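Side-chain contacts in acylphosphatase (Coxiella burnetii, PDB 3TRG), which catalyses the hydrolysis of acyl phosphates to a carboxylate and inorganic phosphate: residues V16-S19 and G20-G24; T67-W71 and E72-Q76. All coordinates share one frame; numbering follows the deposited sequence.

Contact 1: residues V16-S19 and G20-G24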
loop_
_atom_site.group_PDB
_atom_site.type_symbol
_atom_site.label_atom_id
_atom_site.label_comp_id
_atom_site.label_asym_id
_atom_site.label_seq_id
_atom_site.Cartn_x
_atom_site.Cartn_y
_atom_site.Cartn_z
ATOM N N VAL A 16 5.036 2.180 3.369
ATOM C CA VAL A 16 5.308 2.952 2.160
ATOM C C VAL A 16 4.898 4.404 2.323
ATOM O O VAL A 16 3.880 4.701 2.952
ATOM C CB VAL A 16 4.518 2.404 0.960
ATOM C CG1 VAL A 16 5.083 2.950 -0.358
ATOM C CG2 VAL A 16 4.515 0.875 0.964
ATOM N N THR A 17 5.698 5.303 1.755
ATOM C CA THR A 17 5.249 6.667 1.494
ATOM C C THR A 17 5.326 6.941 -0.004
ATOM O O THR A 17 6.264 6.515 -0.683
ATOM C CB THR A 17 6.040 7.732 2.273
ATOM O OG1 THR A 17 7.441 7.566 2.031
ATOM C CG2 THR A 17 5.765 7.616 3.768
ATOM N N VAL A 18 4.317 7.641 -0.511
ATOM C CA VAL A 18 4.213 7.939 -1.932
ATOM C C VAL A 18 4.090 9.444 -2.093
ATOM O O VAL A 18 3.183 10.061 -1.542
ATOM C CB VAL A 18 2.987 7.253 -2.559
ATOM C CG1 VAL A 18 2.906 7.562 -4.058
ATOM C CG2 VAL A 18 3.045 5.743 -2.329
ATOM N N SER A 19 5.012 10.034 -2.849
ATOM C CA SER A 19 5.024 11.479 -3.035
ATOM C C SER A 19 4.609 11.873 -4.445
ATOM O O SER A 19 4.686 11.069 -5.375
ATOM C CB SER A 19 6.412 12.047 -2.730
ATOM O OG SER A 19 7.364 11.610 -3.687
ATOM N N GLY A 20 4.181 13.123 -4.590
ATOM C CA GLY A 20 3.807 13.662 -5.884
ATOM C C GLY A 20 2.460 14.351 -5.840
ATOM O O GLY A 20 2.036 14.856 -4.799
ATOM N N LYS A 21 1.792 14.381 -6.986
ATOM C CA LYS A 21 0.414 14.829 -7.061
ATOM C C LYS A 21 -0.450 13.657 -6.621
ATOM O O LYS A 21 -0.762 12.768 -7.416
ATOM C CB LYS A 21 0.076 15.253 -8.493
ATOM C CG LYS A 21 -1.409 15.225 -8.838
ATOM C CD LYS A 21 -2.211 16.205 -8.003
ATOM C CE LYS A 21 -3.679 16.179 -8.407
ATOM N NZ LYS A 21 -4.494 17.136 -7.610
ATOM N N VAL A 22 -0.805 13.644 -5.339
ATOM C CA VAL A 22 -1.514 12.505 -4.761
ATOM C C VAL A 22 -2.795 12.916 -4.040
ATOM O O VAL A 22 -3.444 12.087 -3.406
ATOM C CB VAL A 22 -0.619 11.710 -3.782
ATOM C CG1 VAL A 22 0.604 11.157 -4.504
ATOM C CG2 VAL A 22 -0.206 12.578 -2.588
ATOM N N GLN A 23 -3.145 14.197 -4.127
ATOM C CA GLN A 23 -4.382 14.692 -3.526
ATOM C C GLN A 23 -5.455 14.940 -4.581
ATOM O O GLN A 23 -5.149 15.273 -5.727
ATOM C CB GLN A 23 -4.128 15.976 -2.726
ATOM C CG GLN A 23 -3.655 15.745 -1.296
ATOM C CD GLN A 23 -2.176 15.413 -1.206
ATOM O OE1 GLN A 23 -1.390 15.770 -2.089
ATOM N NE2 GLN A 23 -1.788 14.729 -0.132
ATOM N N GLY A 24 -6.711 14.766 -4.186
ATOM C CA GLY A 24 -7.837 15.024 -5.066
ATOM C C GLY A 24 -7.967 14.040 -6.213
ATOM O O GLY A 24 -8.553 14.361 -7.246
#

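Contact 2: residues T67-W71 and E72-Q76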
loop_
_atom_site.group_PDB
_atom_site.type_symbol
_atom_site.label_atom_id
_atom_site.label_comp_id
_atom_site.label_asym_id
_atom_site.label_seq_id
_atom_site.Cartn_x
_atom_site.Cartn_y
_atom_site.Cartn_z
ATOM N N THR A 67 3.793 -2.392 -4.999
ATOM C CA THR A 67 4.833 -1.364 -4.994
ATOM C C THR A 67 5.142 -0.851 -6.401
ATOM O O THR A 67 5.490 0.315 -6.569
ATOM C CB THR A 67 6.145 -1.814 -4.296
ATOM O OG1 THR A 67 6.702 -2.950 -4.969
ATOM C CG2 THR A 67 5.899 -2.153 -2.833
ATOM N N GLU A 68 5.018 -1.710 -7.408
ATOM C CA GLU A 68 5.247 -1.258 -8.775
ATOM C C GLU A 68 4.081 -0.394 -9.241
ATOM O O GLU A 68 4.274 0.635 -9.889
ATOM C CB GLU A 68 5.469 -2.426 -9.738
ATOM C CG GLU A 68 5.635 -1.961 -11.181
ATOM C CD GLU A 68 6.169 -3.038 -12.105
ATOM O OE1 GLU A 68 6.716 -4.046 -11.608
ATOM O OE2 GLU A 68 6.048 -2.868 -13.338
ATOM N N TRP A 69 2.869 -0.813 -8.888
ATOM C CA TRP A 69 1.670 -0.084 -9.271
ATOM C C TRP A 69 1.611 1.311 -8.642
ATOM O O TRP A 69 1.039 2.239 -9.218
ATOM C CB TRP A 69 0.416 -0.883 -8.900
ATOM C CG TRP A 69 -0.840 -0.117 -9.157
ATOM C CD1 TRP A 69 -1.502 -0.005 -10.347
ATOM C CD2 TRP A 69 -1.571 0.674 -8.213
ATOM N NE1 TRP A 69 -2.607 0.801 -10.196
ATOM C CE2 TRP A 69 -2.671 1.227 -8.894
ATOM C CE3 TRP A 69 -1.405 0.960 -6.852
ATOM C CZ2 TRP A 69 -3.600 2.052 -8.265
ATOM C CZ3 TRP A 69 -2.329 1.783 -6.229
ATOM C CH2 TRP A 69 -3.411 2.320 -6.936
ATOM N N LEU A 70 2.201 1.461 -7.460
ATOM C CA LEU A 70 2.159 2.746 -6.768
ATOM C C LEU A 70 2.866 3.854 -7.542
ATOM O O LEU A 70 2.623 5.032 -7.299
ATOM C CB LEU A 70 2.732 2.629 -5.350
ATOM C CG LEU A 70 1.841 1.891 -4.347
ATOM C CD1 LEU A 70 2.610 1.630 -3.065
ATOM C CD2 LEU A 70 0.555 2.666 -4.058
ATOM N N TRP A 71 3.738 3.481 -8.475
ATOM C CA TRP A 71 4.397 4.484 -9.313
ATOM C C TRP A 71 3.426 5.060 -10.332
ATOM O O TRP A 71 3.651 6.141 -10.867
ATOM C CB TRP A 71 5.618 3.902 -10.027
ATOM C CG TRP A 71 6.797 3.702 -9.138
ATOM C CD1 TRP A 71 7.138 2.561 -8.476
ATOM C CD2 TRP A 71 7.808 4.669 -8.817
ATOM N NE1 TRP A 71 8.294 2.756 -7.761
ATOM C CE2 TRP A 71 8.727 4.041 -7.956
ATOM C CE3 TRP A 71 8.024 6.003 -9.179
ATOM C CZ2 TRP A 71 9.844 4.703 -7.443
ATOM C CZ3 TRP A 71 9.136 6.657 -8.670
ATOM C CH2 TRP A 71 10.030 6.007 -7.811
ATOM N N GLU A 72 2.353 4.324 -10.605
ATOM C CA GLU A 72 1.324 4.776 -11.533
ATOM C C GLU A 72 0.168 5.430 -10.784
ATOM O O GLU A 72 -0.180 6.582 -11.040
ATOM C CB GLU A 72 0.806 3.613 -12.382
ATOM C CG GLU A 72 -0.305 4.010 -13.347
ATOM C CD GLU A 72 -0.807 2.844 -14.180
ATOM O OE1 GLU A 72 -0.290 1.719 -14.010
ATOM O OE2 GLU A 72 -1.721 3.052 -15.005
ATOM N N GLY A 73 -0.420 4.691 -9.851
ATOM C CA GLY A 73 -1.537 5.202 -9.081
ATOM C C GLY A 73 -2.791 5.265 -9.927
ATOM O O GLY A 73 -2.803 4.786 -11.064
ATOM N N PRO A 74 -3.858 5.856 -9.374
ATOM C CA PRO A 74 -5.144 5.993 -10.063
ATOM C C PRO A 74 -5.062 7.060 -11.149
ATOM O O PRO A 74 -4.073 7.792 -11.207
ATOM C CB PRO A 74 -6.084 6.441 -8.940
ATOM C CG PRO A 74 -5.211 7.183 -8.004
ATOM C CD PRO A 74 -3.885 6.453 -8.027
ATOM N N PRO A 75 -6.092 7.152 -12.004
ATOM C CA PRO A 75 -6.071 8.170 -13.058
ATOM C C PRO A 75 -5.879 9.573 -12.487
ATOM O O PRO A 75 -6.481 9.919 -11.470
ATOM C CB PRO A 75 -7.458 8.040 -13.696
ATOM C CG PRO A 75 -7.861 6.628 -13.423
ATOM C CD PRO A 75 -7.308 6.319 -12.066
ATOM N N GLN A 76 -5.030 10.358 -13.142
ATOM C CA GLN A 76 -4.761 11.748 -12.768
ATOM C C GLN A 76 -3.725 11.904 -11.652
ATOM O O GLN A 76 -3.261 13.014 -11.383
ATOM C CB GLN A 76 -6.053 12.514 -12.449
ATOM C CG GLN A 76 -7.015 12.623 -13.640
ATOM C CD GLN A 76 -8.158 13.591 -13.393
ATOM O OE1 GLN A 76 -7.984 14.629 -12.752
ATOM N NE2 GLN A 76 -9.341 13.252 -13.898
HETATM O O HOH W 1 -4.537 2.325 -11.916
HETATM O O HOH W 2 1.856 8.473 -11.502
#

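Contact 1: residues V16-S19 and G20-G24
V18 and V22 meet in a local apolar contact where strand 11-19 runs out into the loop that leads to helix 27-37. CG1 of V18 lies 4.3 Å from CG1 of V22, methyl against methyl, a loose touch that the corner at G20 makes possible by folding the loop back beside the strand end. CG1 of V22 also lies against main chain, 4.1 Å from O of V18 and from C of S19. It gets there because CG1 of V22 stands beside its own backbone N, anti to the carbonyl carbon (chi1 -61°). G20 turns the corner with a positive phi. No hydrogen bond joins the strand end to the loop here, but the loop is tied within itself: NZ of K21 reaches round to O of Q23 at 2.7 Å, with the donor 28° out of the carbonyl plane. In acylphosphatases the loop at this place cradles the substrate phosphate, and this one probably does the same; O of V22 accepts a hydrogen bond from ND2 of N46, a predicted active-site residue. OG of S19 bonds to OG of S80 in strand 78-87, while V18 and V22 each touch V52 of strand 52-57 and F27 of helix 27-37.

Contact 2: residues T67-W71 and E72-Q76
W69 lays its indole over the backbone of G73: CA of G73 sits over one face of the six-membered ring of W69, 4.1 Å from the centroid and 21° off the ring normal, a CH-pi contact displaced toward the rim. The indole comes closest at CZ2 of W69, 3.7 Å from C of G73. With CG anti to the backbone N (chi1 175°), the indole extends from the end of helix 60-69 along the path of the departing chain, and CH2 of W69 reaches CD of P74 at 4.3 Å. This is the turn leading out of helix 60-69 in the two-helix, mixed-sheet acylphosphatase fold; G73, with a positive phi of 73°, helps send the chain past helix 27-37 toward strand 78-87. Two amides close on one acceptor here. N of G73 meets O of W69 at 2.9 Å, nearly along the C=O axis, whereas N of E72 approaches O of W69 from above the carbonyl plane at 2.8 Å, the more bent bond of the two. Beside the ring, NE1 of W69 donates in plane to a water at 3.0 Å, which in turn donates a hydrogen bond to O of G73. S30 and F27 of helix 27-37 touch P74. The indole thus works in two ways: its pi system takes the CH of G73 and the cation of K34, and its N-H reaches the G73 carbonyl through water, while the two amides on O of W69 help hold the turn.

Both contacts form where a regular element gives way to a loop: contact 1 at the end of strand 11-19, contact 2 at the end of helix 60-69. Each is partly buried and pivots on a glycine, and both border helix 27-37, with F27 touching V18, V22 and P74. Contact 1 joins aliphatic methyls without a hydrogen bond across it and lies closer to N46; contact 2 combines an aromatic face with backbone bonds and a water bridge. They also meet directly: CG1 of V16 packs on CD1 of L70 in the interior, and CG of K21 lies against O of Q76 where both residues are exposed.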